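Local coordinates for glycosyl hydrolase family 2, TIM barrel domain protein (Faecalibacterium prausnitzii A2-165, PDB 6ED2) that is a gut bacterial beta-glucuronidase of glycoside hydrolase family 2, which probably removes glucuronic acid from glucuronide conjugates, at residues W46-D51 with D79-K84; E53-G56 with G60-L63. All blocks are in the same frame, centred on the assembly; numbering follows the deposited sequence.

Contact 1 (W46-D51 with D79-K84)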
loop_
_atom_site.group_PDB
_atom_site.type_symbol
_atom_site.label_atom_id
_atom_site.label_comp_id
_atom_site.label_asym_id
_atom_site.label_seq_id
_atom_site.Cartn_x
_atom_site.Cartn_y
_atom_site.Cartn_z
ATOM N N TRP A 46 -11.859 31.183 12.784
ATOM C CA TRP A 46 -12.163 32.494 12.236
ATOM C C TRP A 46 -13.200 32.333 11.136
ATOM O O TRP A 46 -13.610 31.219 10.805
ATOM C CB TRP A 46 -10.902 33.174 11.686
ATOM C CG TRP A 46 -9.818 33.543 12.685
ATOM C CD1 TRP A 46 -9.497 32.896 13.846
ATOM C CD2 TRP A 46 -8.890 34.630 12.564
ATOM N NE1 TRP A 46 -8.424 33.514 14.458
ATOM C CE2 TRP A 46 -8.039 34.585 13.693
ATOM C CE3 TRP A 46 -8.695 35.635 11.610
ATOM C CZ2 TRP A 46 -7.012 35.513 13.897
ATOM C CZ3 TRP A 46 -7.660 36.563 11.814
ATOM C CH2 TRP A 46 -6.841 36.491 12.953
ATOM N N ARG A 47 -13.628 33.457 10.567
ATOM C CA ARG A 47 -14.428 33.469 9.353
ATOM C C ARG A 47 -13.520 33.720 8.150
ATOM O O ARG A 47 -12.430 34.284 8.268
ATOM C CB ARG A 47 -15.528 34.536 9.425
ATOM C CG ARG A 47 -16.414 34.489 10.673
ATOM C CD ARG A 47 -17.037 33.109 10.896
ATOM N NE ARG A 47 -17.870 32.681 9.763
ATOM C CZ ARG A 47 -18.480 31.496 9.693
ATOM N NH1 ARG A 47 -18.353 30.614 10.689
ATOM N NH2 ARG A 47 -19.208 31.184 8.625
ATOM N N PHE A 48 -13.991 33.306 6.981
ATOM C CA PHE A 48 -13.144 33.235 5.805
ATOM C C PHE A 48 -14.014 33.391 4.572
ATOM O O PHE A 48 -15.106 32.827 4.504
ATOM C CB PHE A 48 -12.379 31.895 5.769
ATOM C CG PHE A 48 -11.520 31.684 4.532
ATOM C CD1 PHE A 48 -10.148 31.884 4.588
ATOM C CD2 PHE A 48 -12.074 31.217 3.338
ATOM C CE1 PHE A 48 -9.333 31.653 3.463
ATOM C CE2 PHE A 48 -11.274 30.993 2.214
ATOM C CZ PHE A 48 -9.893 31.205 2.287
ATOM N N SER A 49 -13.517 34.143 3.594
ATOM C CA SER A 49 -14.207 34.249 2.323
ATOM C C SER A 49 -13.185 34.411 1.211
ATOM O O SER A 49 -12.242 35.194 1.343
ATOM C CB SER A 49 -15.178 35.436 2.308
ATOM O OG SER A 49 -15.908 35.407 1.103
ATOM N N PHE A 50 -13.373 33.658 0.128
ATOM C CA PHE A 50 -12.685 33.961 -1.119
ATOM C C PHE A 50 -13.224 35.269 -1.693
ATOM O O PHE A 50 -14.377 35.642 -1.463
ATOM C CB PHE A 50 -12.875 32.826 -2.133
ATOM C CG PHE A 50 -12.284 31.506 -1.699
ATOM C CD1 PHE A 50 -10.912 31.358 -1.551
ATOM C CD2 PHE A 50 -13.100 30.404 -1.445
ATOM C CE1 PHE A 50 -10.362 30.142 -1.146
ATOM C CE2 PHE A 50 -12.548 29.175 -1.041
ATOM C CZ PHE A 50 -11.181 29.048 -0.899
ATOM N N ASP A 51 -12.380 35.965 -2.458
ATOM C CA ASP A 51 -12.736 37.238 -3.100
ATOM C C ASP A 51 -12.270 37.198 -4.553
ATOM O O ASP A 51 -11.314 37.885 -4.930
ATOM C CB ASP A 51 -12.099 38.407 -2.342
ATOM C CG ASP A 51 -12.603 39.793 -2.797
ATOM O OD1 ASP A 51 -13.412 39.910 -3.757
ATOM O OD2 ASP A 51 -12.158 40.778 -2.164
ATOM N N ASP A 79 -6.111 22.460 2.002
ATOM C CA ASP A 79 -6.399 21.030 2.112
ATOM C C ASP A 79 -7.579 20.716 3.029
ATOM O O ASP A 79 -7.852 19.536 3.294
ATOM C CB ASP A 79 -5.163 20.274 2.608
ATOM C CG ASP A 79 -4.135 20.067 1.520
ATOM O OD1 ASP A 79 -4.412 20.471 0.362
ATOM O OD2 ASP A 79 -3.049 19.503 1.824
ATOM N N LEU A 80 -8.263 21.734 3.536
ATOM C CA LEU A 80 -9.452 21.510 4.344
ATOM C C LEU A 80 -10.670 21.219 3.479
ATOM O O LEU A 80 -11.591 20.531 3.936
ATOM C CB LEU A 80 -9.705 22.730 5.241
ATOM C CG LEU A 80 -8.511 23.007 6.171
ATOM C CD1 LEU A 80 -8.724 24.251 6.953
ATOM C CD2 LEU A 80 -8.324 21.838 7.115
ATOM N N PHE A 81 -10.680 21.703 2.236
ATOM C CA PHE A 81 -11.835 21.604 1.353
ATOM C C PHE A 81 -11.864 20.272 0.608
ATOM O O PHE A 81 -10.854 19.571 0.482
ATOM C CB PHE A 81 -11.835 22.746 0.337
ATOM C CG PHE A 81 -11.910 24.108 0.962
ATOM C CD1 PHE A 81 -13.123 24.627 1.374
ATOM C CD2 PHE A 81 -10.769 24.864 1.148
ATOM C CE1 PHE A 81 -13.202 25.886 1.951
ATOM C CE2 PHE A 81 -10.841 26.125 1.730
ATOM C CZ PHE A 81 -12.065 26.633 2.138
ATOM N N THR A 82 -13.042 19.937 0.089
ATOM C CA THR A 82 -13.182 18.727 -0.708
ATOM C C THR A 82 -13.178 18.979 -2.209
ATOM O O THR A 82 -13.143 18.008 -2.972
ATOM C CB THR A 82 -14.469 17.988 -0.335
ATOM O OG1 THR A 82 -15.566 18.901 -0.398
ATOM C CG2 THR A 82 -14.353 17.421 1.079
ATOM N N ASP A 83 -13.218 20.238 -2.654
ATOM C CA ASP A 83 -13.228 20.585 -4.076
ATOM C C ASP A 83 -11.902 21.222 -4.492
ATOM O O ASP A 83 -11.288 21.968 -3.719
ATOM C CB ASP A 83 -14.375 21.541 -4.391
ATOM C CG ASP A 83 -14.175 22.903 -3.761
ATOM O OD1 ASP A 83 -14.090 22.972 -2.519
ATOM O OD2 ASP A 83 -14.090 23.903 -4.501
ATOM N N LYS A 84 -11.482 20.952 -5.734
ATOM C CA LYS A 84 -10.159 21.374 -6.188
ATOM C C LYS A 84 -10.078 22.886 -6.440
ATOM O O LYS A 84 -9.006 23.481 -6.270
ATOM C CB LYS A 84 -9.770 20.586 -7.451
ATOM C CG LYS A 84 -8.349 20.864 -7.949
ATOM C CD LYS A 84 -7.946 19.950 -9.093
ATOM C CE LYS A 84 -7.993 18.497 -8.673
ATOM N NZ LYS A 84 -7.110 17.662 -9.530
#
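Phe-81 reaches across to the strand of residues 46-51 and meets Phe-50 and Phe-48 with the far end of its ring. The two backbones stay well apart. The nearest pair of CA atoms, those of Phe-48 and Leu-80, is 12.4 Å apart, so long side chains have to span the gap. Phe-50 and Phe-81 point at each other from the two sides of the gap. In both, CG is anti to the carbonyl carbon (chi1 -63° and -61°), which carries each ring out from its own backbone toward the other. CZ of Phe-50 lies 3.9 Å from CE2 of Phe-81, and CE2 of Phe-50 lies 4.1 Å from CZ of Phe-81. The ring centroids are 5.7 Å apart, and the rings meet at a slant, with their planes inclined at 42°.

Phe-48 adds a lighter touch. CE2 of Phe-48 is 4.4 Å from CZ of Phe-81. CE2 of Phe-48 also sits 3.5 Å above the plane of the Phe-50 ring, over its centre. In return, CE1 of Phe-50 lies at the edge of the Phe-48 ring, in its plane. Phe-48 thus backs Phe-50 while both meet Phe-81.

Other residues extend the cluster. Tyr-89 meets the ring of Phe-50, Phe-77 and Tyr-95 meet that of Phe-48, and Ser-86 of helix 84-87 packs on Phe-81. Within the sugar-binding domain, the contact joins strand 38-51 to the loop between strand 75-76 and helix 84-87. Asp-83 is the N-cap of that helix.

The chemistry across the contact is wholly apolar. Ring carbons meet ring carbons, and the area buried between the segments is small, 88 Å². What the two segments share directly is therefore van der Waals packing of three phenyl rings, with no polar bond between them to set the ring angles.

Contact 2 (E53-G56 with G60-L63); sequences ESKG and GWAL
Trp-61 lays one face of its indole over the backbone of Gly-56. The CA of Gly-56 stands 3.6 Å from the centroid of the Trp-61 five-membered ring, 16° off the ring normal, which makes a CH-pi contact. With chi1 -67°, CG of Trp-61 is anti to the carbonyl carbon and the indole turns back over Gly-56. A CB at Gly-56 would sit tightly against CD2 of Trp-61.

With CG between its backbone N and carbonyl carbon (chi1 71°) and the chain extended beyond, Lys-55 runs slantwise to the indole and brings CE within 4.1 Å of CZ2 of Trp-61.

The backbone ties the same pair. N of Trp-61 donates to O of Gly-56 at 2.9 Å. Water 1 donates to that carbonyl and accepts from N of Ala-62.

With an alanine here instead of Trp-61, Gly-56 would probably lose its aromatic cover, CE of Lys-55 its neighbour, and a gap is likely to open beside Ser-49 and Asp-51, which the indole also touches.

Trp-61 folds back over Gly-56, closing this short helical turn. Just before it, Gly-60 has positive phi and ends helix 56-59 in a Schellman motif.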
loop_
_atom_site.group_PDB
_atom_site.type_symbol
_atom_site.label_atom_id
_atom_site.label_comp_id
_atom_site.label_asym_id
_atom_site.label_seq_id
_atom_site.Cartn_x
_atom_site.Cartn_y
_atom_site.Cartn_z
ATOM N N GLU A 53 -13.385 38.335 -7.354
ATOM C CA GLU A 53 -13.483 39.548 -8.147
ATOM C C GLU A 53 -12.714 40.710 -7.532
ATOM O O GLU A 53 -12.804 41.830 -8.042
ATOM C CB GLU A 53 -14.954 39.918 -8.354
ATOM C CG GLU A 53 -15.730 38.888 -9.183
ATOM C CD GLU A 53 -15.101 38.627 -10.545
ATOM O OE1 GLU A 53 -14.859 39.602 -11.294
ATOM O OE2 GLU A 53 -14.845 37.444 -10.863
ATOM N N SER A 54 -11.955 40.464 -6.461
ATOM C CA SER A 54 -11.146 41.492 -5.792
ATOM C C SER A 54 -11.952 42.763 -5.507
ATOM O O SER A 54 -11.502 43.886 -5.751
ATOM C CB SER A 54 -9.885 41.814 -6.597
ATOM O OG SER A 54 -8.994 40.716 -6.591
ATOM N N LYS A 55 -13.154 42.577 -4.971
ATOM C CA LYS A 55 -14.060 43.685 -4.704
ATOM C C LYS A 55 -14.221 44.006 -3.223
ATOM O O LYS A 55 -14.926 44.962 -2.887
ATOM C CB LYS A 55 -15.433 43.394 -5.321
ATOM C CG LYS A 55 -16.224 42.307 -4.637
ATOM C CD LYS A 55 -17.433 41.926 -5.505
ATOM C CE LYS A 55 -18.514 41.190 -4.700
ATOM N NZ LYS A 55 -19.309 40.241 -5.547
ATOM N N GLY A 56 -13.552 43.273 -2.334
ATOM C CA GLY A 56 -13.889 43.354 -0.920
ATOM C C GLY A 56 -13.661 44.726 -0.306
ATOM O O GLY A 56 -14.433 45.167 0.550
ATOM N N GLY A 60 -16.872 47.007 1.156
ATOM C CA GLY A 60 -17.035 47.095 2.598
ATOM C C GLY A 60 -16.841 45.809 3.374
ATOM O O GLY A 60 -17.316 45.721 4.515
ATOM N N TRP A 61 -16.143 44.816 2.810
ATOM C CA TRP A 61 -15.938 43.543 3.509
ATOM C C TRP A 61 -15.115 43.693 4.781
ATOM O O TRP A 61 -15.210 42.842 5.675
ATOM C CB TRP A 61 -15.237 42.522 2.606
ATOM C CG TRP A 61 -16.036 42.050 1.444
ATOM C CD1 TRP A 61 -17.111 42.673 0.874
ATOM C CD2 TRP A 61 -15.824 40.842 0.698
ATOM N NE1 TRP A 61 -17.580 41.922 -0.186
ATOM C CE2 TRP A 61 -16.808 40.796 -0.314
ATOM C CE3 TRP A 61 -14.893 39.797 0.787
ATOM C CZ2 TRP A 61 -16.889 39.748 -1.235
ATOM C CZ3 TRP A 61 -14.973 38.752 -0.135
ATOM C CH2 TRP A 61 -15.969 38.734 -1.128
ATOM N N ALA A 62 -14.284 44.732 4.880
ATOM C CA ALA A 62 -13.537 44.942 6.117
ATOM C C ALA A 62 -14.453 45.271 7.292
ATOM O O ALA A 62 -14.046 45.099 8.449
ATOM C CB ALA A 62 -12.505 46.052 5.932
ATOM N N LEU A 63 -15.673 45.741 7.019
ATOM C CA LEU A 63 -16.665 46.011 8.053
ATOM C C LEU A 63 -17.519 44.786 8.359
ATOM O O LEU A 63 -17.857 44.551 9.522
ATOM C CB LEU A 63 -17.556 47.180 7.638
ATOM C CG LEU A 63 -16.848 48.529 7.538
ATOM C CD1 LEU A 63 -17.646 49.496 6.673
ATOM C CD2 LEU A 63 -16.628 49.091 8.923
HETATM O O HOH W 1 -13.961 47.055 3.182
#

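The centres of contacts 1 and 2 are about 17 Å apart, but residues 49-51 connect them. Residues 53-63 fall between the two segments of contact 1 along the chain. Asp-51 makes the polar connection: its OD2 is 2.9 Å from N of Gly-56, a probable hydrogen bond. CZ3 of Trp-61 packs 3.4 Å from O of Phe-50 and 3.6 Å from CB of Asp-51. Both contacts belong to the sugar-binding domain, away from the magnesium site at Thr-239 and Glu-241. In this family the active site lies in the TIM barrel, which Lys-84 at contact 1 touches through a salt bridge to Glu-589. NZ of Lys-84 also hydrogen-bonds to O of Ser-549 of a neighbouring subunit.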